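Local coordinates for protein lovastatin nonaketide synthase, polyketide synthase component (Aspergillus terreus, PDB 7CPX) that builds the nonaketide precursor of the cholesterol-lowering drug lovastatin, dihydromonacolin L, from nine malonyl-CoA units as an iterative homodimeric polyketide synthase, at residues E1829-Q1841 with S1847-V1859. The protein carries 2 engineered substitutions. Sequence-based numbering, arbitrary orientation.
Sequences EMIDSSRAPVALQ and SSYFLESAETWFV
Gln-1841 and Glu-1852 meet on one face of a two-stranded antiparallel β-hairpin, strands 1838-1842 and 1849-1853. Followed outward, Glu-1852 starts with CB at the edge of the Phe-1850 ring, in its plane. With chi1 at 67°, CG sits between backbone N and carbonyl carbon and lies 3.5 Å from both Ala-1839 O and Gln-1841 CB. The chain then runs extended, CD coming alongside CB and CG of Gln-1841 as the two side chains cross at an angle; OE1 lies nearest the same two carbons (3.8 Å). At the tip OE2 takes a hydrogen bond from Gln-1841 NE2 (2.9 Å), received on its syn side but 31° out of the carboxylate plane; amide and carboxylate stand almost perpendicular, 86° apart. Beside them, Gln-1841 O sits over the centre of the Phe-1850 ring while accepting from Phe-1850 N. On the other face Val-1838 CG1 packs on Leu-1851 CB, with Ser-1853 beside them; Leu-1840 CD1 lies 3.7 Å from Tyr-1849 CB. Beyond the strands, Ala-1854 N donates a hydrogen bond to Pro-1837 O (2.8 Å). Glu-1852 OE2 also forms a salt bridge with Arg-2145; this buried carboxylate, shared between amide and guanidinium, probably stays ionised and ties the hairpin to the chain after strand 2139-2143.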
loop_
_atom_site.group_PDB
_atom_site.type_symbol
_atom_site.label_atom_id
_atom_site.label_comp_id
_atom_site.label_asym_id
_atom_site.label_seq_id
_atom_site.Cartn_x
_atom_site.Cartn_y
_atom_site.Cartn_z
ATOM N N GLU A 1829 -36.570 17.638 -26.458
ATOM C CA GLU A 1829 -37.565 18.030 -27.445
ATOM C C GLU A 1829 -37.656 19.548 -27.481
ATOM O O GLU A 1829 -37.462 20.219 -26.467
ATOM C CB GLU A 1829 -38.939 17.429 -27.124
ATOM C CG GLU A 1829 -39.964 17.595 -28.233
ATOM C CD GLU A 1829 -41.289 16.936 -27.902
ATOM O OE1 GLU A 1829 -41.404 16.349 -26.806
ATOM O OE2 GLU A 1829 -42.215 17.004 -28.738
ATOM N N MET A 1830 -37.947 20.090 -28.659
ATOM C CA MET A 1830 -38.038 21.538 -28.831
ATOM C C MET A 1830 -39.358 21.997 -28.224
ATOM O O MET A 1830 -40.427 21.857 -28.822
ATOM C CB MET A 1830 -37.937 21.914 -30.303
ATOM C CG MET A 1830 -37.648 23.385 -30.549
ATOM S SD MET A 1830 -35.977 23.677 -31.163
ATOM C CE MET A 1830 -34.988 23.021 -29.822
ATOM N N ILE A 1831 -39.283 22.551 -27.017
ATOM C CA ILE A 1831 -40.458 22.964 -26.258
ATOM C C ILE A 1831 -40.395 24.466 -26.030
ATOM O O ILE A 1831 -39.316 25.030 -25.819
ATOM C CB ILE A 1831 -40.557 22.207 -24.919
ATOM C CG1 ILE A 1831 -40.728 20.708 -25.177
ATOM C CG2 ILE A 1831 -41.712 22.755 -24.088
ATOM C CD1 ILE A 1831 -40.843 19.867 -23.921
ATOM N N ASP A 1832 -41.559 25.113 -26.081
ATOM C CA ASP A 1832 -41.672 26.553 -25.855
ATOM C C ASP A 1832 -42.024 26.773 -24.389
ATOM O O ASP A 1832 -43.178 26.624 -23.984
ATOM C CB ASP A 1832 -42.723 27.159 -26.778
ATOM C CG ASP A 1832 -42.879 28.654 -26.586
ATOM O OD1 ASP A 1832 -42.135 29.234 -25.769
ATOM O OD2 ASP A 1832 -43.751 29.252 -27.252
ATOM N N SER A 1833 -41.021 27.140 -23.588
ATOM C CA SER A 1833 -41.244 27.345 -22.163
ATOM C C SER A 1833 -42.145 28.540 -21.883
ATOM O O SER A 1833 -42.720 28.622 -20.794
ATOM C CB SER A 1833 -39.907 27.528 -21.443
ATOM O OG SER A 1833 -39.158 28.585 -22.013
ATOM N N SER A 1834 -42.284 29.461 -22.837
ATOM C CA SER A 1834 -43.132 30.626 -22.614
ATOM C C SER A 1834 -44.590 30.221 -22.450
ATOM O O SER A 1834 -45.301 30.763 -21.597
ATOM C CB SER A 1834 -42.979 31.618 -23.767
ATOM N N ARG A 1835 -45.051 29.265 -23.257
ATOM C CA ARG A 1835 -46.432 28.813 -23.225
ATOM C C ARG A 1835 -46.595 27.388 -22.720
ATOM O O ARG A 1835 -47.728 26.981 -22.436
ATOM C CB ARG A 1835 -47.057 28.921 -24.624
ATOM C CG ARG A 1835 -47.140 30.346 -25.145
ATOM C CD ARG A 1835 -47.547 30.382 -26.607
ATOM N NE ARG A 1835 -46.529 29.792 -27.468
ATOM C CZ ARG A 1835 -46.641 29.667 -28.783
ATOM N NH1 ARG A 1835 -47.722 30.076 -29.429
ATOM N NH2 ARG A 1835 -45.644 29.116 -29.469
ATOM N N ALA A 1836 -45.511 26.623 -22.597
ATOM C CA ALA A 1836 -45.563 25.275 -22.060
ATOM C C ALA A 1836 -44.789 25.215 -20.752
ATOM O O ALA A 1836 -43.664 25.729 -20.690
ATOM C CB ALA A 1836 -44.977 24.271 -23.056
ATOM N N PRO A 1837 -45.337 24.618 -19.693
ATOM C CA PRO A 1837 -44.594 24.556 -18.425
ATOM C C PRO A 1837 -43.266 23.839 -18.596
ATOM O O PRO A 1837 -43.213 22.672 -18.994
ATOM C CB PRO A 1837 -45.541 23.787 -17.497
ATOM C CG PRO A 1837 -46.889 23.984 -18.079
ATOM C CD PRO A 1837 -46.691 24.053 -19.560
ATOM N N VAL A 1838 -42.185 24.551 -18.291
ATOM C CA VAL A 1838 -40.834 24.007 -18.338
ATOM C C VAL A 1838 -40.168 24.300 -17.004
ATOM O O VAL A 1838 -40.022 25.467 -16.623
ATOM C CB VAL A 1838 -40.015 24.598 -19.494
ATOM C CG1 VAL A 1838 -38.565 24.175 -19.380
ATOM C CG2 VAL A 1838 -40.594 24.158 -20.823
ATOM N N ALA A 1839 -39.752 23.248 -16.308
ATOM C CA ALA A 1839 -39.143 23.369 -14.993
ATOM C C ALA A 1839 -37.630 23.242 -15.091
ATOM O O ALA A 1839 -37.107 22.364 -15.783
ATOM C CB ALA A 1839 -39.691 22.302 -14.047
ATOM N N LEU A 1840 -36.931 24.130 -14.392
ATOM C CA LEU A 1840 -35.475 24.073 -14.295
ATOM C C LEU A 1840 -35.140 23.073 -13.199
ATOM O O LEU A 1840 -34.831 23.432 -12.063
ATOM C CB LEU A 1840 -34.904 25.456 -14.009
ATOM C CG LEU A 1840 -33.384 25.615 -13.974
ATOM C CD1 LEU A 1840 -32.691 24.669 -14.935
ATOM C CD2 LEU A 1840 -33.030 27.049 -14.311
ATOM N N GLN A 1841 -35.207 21.794 -13.556
ATOM C CA GLN A 1841 -35.134 20.710 -12.593
ATOM C C GLN A 1841 -33.688 20.323 -12.318
ATOM O O GLN A 1841 -32.852 20.290 -13.225
ATOM C CB GLN A 1841 -35.902 19.494 -13.113
ATOM C CG GLN A 1841 -35.989 18.335 -12.136
ATOM C CD GLN A 1841 -36.878 18.639 -10.950
ATOM O OE1 GLN A 1841 -36.411 19.104 -9.910
ATOM N NE2 GLN A 1841 -38.171 18.378 -11.099
ATOM N N SER A 1847 -26.329 16.512 -9.850
ATOM C CA SER A 1847 -25.102 16.863 -10.556
ATOM C C SER A 1847 -25.170 18.284 -11.100
ATOM O O SER A 1847 -24.203 19.048 -10.991
ATOM C CB SER A 1847 -24.852 15.865 -11.686
ATOM O OG SER A 1847 -23.668 16.183 -12.396
ATOM N N SER A 1848 -26.301 18.658 -11.687
ATOM C CA SER A 1848 -26.473 19.984 -12.268
ATOM C C SER A 1848 -27.964 20.227 -12.475
ATOM O O SER A 1848 -28.808 19.462 -11.994
ATOM C CB SER A 1848 -25.685 20.111 -13.575
ATOM O OG SER A 1848 -25.839 21.402 -14.138
ATOM N N TYR A 1849 -28.287 21.298 -13.194
ATOM C CA TYR A 1849 -29.659 21.669 -13.500
ATOM C C TYR A 1849 -29.899 21.577 -15.001
ATOM O O TYR A 1849 -28.991 21.801 -15.807
ATOM C CB TYR A 1849 -29.969 23.090 -13.021
ATOM C CG TYR A 1849 -29.915 23.262 -11.521
ATOM C CD1 TYR A 1849 -31.037 23.039 -10.740
ATOM C CD2 TYR A 1849 -28.744 23.651 -10.889
ATOM C CE1 TYR A 1849 -30.997 23.197 -9.371
ATOM C CE2 TYR A 1849 -28.692 23.811 -9.519
ATOM C CZ TYR A 1849 -29.822 23.583 -8.764
ATOM O OH TYR A 1849 -29.776 23.740 -7.399
ATOM N N PHE A 1850 -31.134 21.248 -15.370
ATOM C CA PHE A 1850 -31.510 21.151 -16.771
ATOM C C PHE A 1850 -32.976 21.521 -16.922
ATOM O O PHE A 1850 -33.779 21.325 -16.007
ATOM C CB PHE A 1850 -31.268 19.742 -17.326
ATOM C CG PHE A 1850 -31.883 18.650 -16.495
ATOM C CD1 PHE A 1850 -33.254 18.464 -16.471
ATOM C CD2 PHE A 1850 -31.087 17.806 -15.744
ATOM C CE1 PHE A 1850 -33.819 17.465 -15.710
ATOM C CE2 PHE A 1850 -31.645 16.802 -14.983
ATOM C CZ PHE A 1850 -33.015 16.630 -14.965
ATOM N N LEU A 1851 -33.320 22.043 -18.093
ATOM C CA LEU A 1851 -34.710 22.324 -18.415
ATOM C C LEU A 1851 -35.421 21.024 -18.760
ATOM O O LEU A 1851 -34.909 20.218 -19.544
ATOM C CB LEU A 1851 -34.799 23.304 -19.583
ATOM C CG LEU A 1851 -34.150 24.669 -19.359
ATOM C CD1 LEU A 1851 -34.137 25.479 -20.646
ATOM C CD2 LEU A 1851 -34.875 25.424 -18.262
ATOM N N GLU A 1852 -36.600 20.818 -18.178
ATOM C CA GLU A 1852 -37.393 19.634 -18.464
ATOM C C GLU A 1852 -38.855 20.031 -18.594
ATOM O O GLU A 1852 -39.277 21.087 -18.123
ATOM C CB GLU A 1852 -37.232 18.561 -17.379
ATOM C CG GLU A 1852 -37.805 18.942 -16.023
ATOM C CD GLU A 1852 -37.776 17.790 -15.040
ATOM O OE1 GLU A 1852 -37.166 16.750 -15.361
ATOM O OE2 GLU A 1852 -38.370 17.921 -13.948
ATOM N N SER A 1853 -39.625 19.175 -19.256
ATOM C CA SER A 1853 -41.046 19.441 -19.424
ATOM C C SER A 1853 -41.763 19.290 -18.089
ATOM O O SER A 1853 -41.657 18.254 -17.426
ATOM C CB SER A 1853 -41.645 18.493 -20.459
ATOM O OG SER A 1853 -43.027 18.750 -20.637
ATOM N N ALA A 1854 -42.500 20.329 -17.697
ATOM C CA ALA A 1854 -43.238 20.347 -16.443
ATOM C C ALA A 1854 -44.735 20.157 -16.652
ATOM O O ALA A 1854 -45.522 20.440 -15.742
ATOM C CB ALA A 1854 -42.975 21.656 -15.699
ATOM N N GLU A 1855 -45.141 19.691 -17.829
ATOM C CA GLU A 1855 -46.558 19.524 -18.122
ATOM C C GLU A 1855 -47.211 18.618 -17.089
ATOM O O GLU A 1855 -46.786 17.476 -16.891
ATOM C CB GLU A 1855 -46.732 18.946 -19.524
ATOM C CG GLU A 1855 -46.277 19.873 -20.636
ATOM C CD GLU A 1855 -46.349 19.222 -22.002
ATOM O OE1 GLU A 1855 -46.602 18.000 -22.064
ATOM O OE2 GLU A 1855 -46.154 19.930 -23.011
ATOM N N THR A 1856 -48.246 19.134 -16.426
ATOM C CA THR A 1856 -49.027 18.340 -15.489
ATOM C C THR A 1856 -49.986 17.392 -16.193
ATOM O O THR A 1856 -50.522 16.483 -15.551
ATOM C CB THR A 1856 -49.808 19.263 -14.549
ATOM O OG1 THR A 1856 -48.898 20.142 -13.874
ATOM C CG2 THR A 1856 -50.586 18.458 -13.520
ATOM N N TRP A 1857 -50.200 17.577 -17.494
ATOM C CA TRP A 1857 -51.045 16.693 -18.292
ATOM C C TRP A 1857 -52.460 16.613 -17.720
ATOM O O TRP A 1857 -53.038 15.535 -17.565
ATOM C CB TRP A 1857 -50.412 15.307 -18.416
ATOM C CG TRP A 1857 -49.151 15.326 -19.220
ATOM C CD1 TRP A 1857 -49.030 15.639 -20.541
ATOM C CD2 TRP A 1857 -47.830 15.024 -18.758
ATOM N NE1 TRP A 1857 -47.720 15.551 -20.932
ATOM C CE2 TRP A 1857 -46.960 15.176 -19.856
ATOM C CE3 TRP A 1857 -47.298 14.641 -17.525
ATOM C CZ2 TRP A 1857 -45.590 14.956 -19.758
ATOM C CZ3 TRP A 1857 -45.936 14.424 -17.429
ATOM C CH2 TRP A 1857 -45.097 14.582 -18.539
ATOM N N PHE A 1858 -53.014 17.782 -17.400
ATOM C CA PHE A 1858 -54.443 17.946 -17.146
ATOM C C PHE A 1858 -54.917 17.071 -15.983
ATOM O O PHE A 1858 -55.737 16.165 -16.142
ATOM C CB PHE A 1858 -55.245 17.648 -18.415
ATOM C CG PHE A 1858 -54.633 18.215 -19.665
ATOM C CD1 PHE A 1858 -54.719 19.567 -19.943
ATOM C CD2 PHE A 1858 -53.973 17.392 -20.561
ATOM C CE1 PHE A 1858 -54.157 20.088 -21.092
ATOM C CE2 PHE A 1858 -53.408 17.907 -21.710
ATOM C CZ PHE A 1858 -53.501 19.257 -21.977
ATOM N N VAL A 1859 -54.380 17.358 -14.802
ATOM C CA VAL A 1859 -54.909 16.781 -13.568
ATOM C C VAL A 1859 -56.120 17.613 -13.159
ATOM O O VAL A 1859 -55.991 18.831 -12.968
ATOM C CB VAL A 1859 -53.846 16.747 -12.459
ATOM C CG1 VAL A 1859 -54.451 16.230 -11.165
ATOM C CG2 VAL A 1859 -52.676 15.878 -12.880
#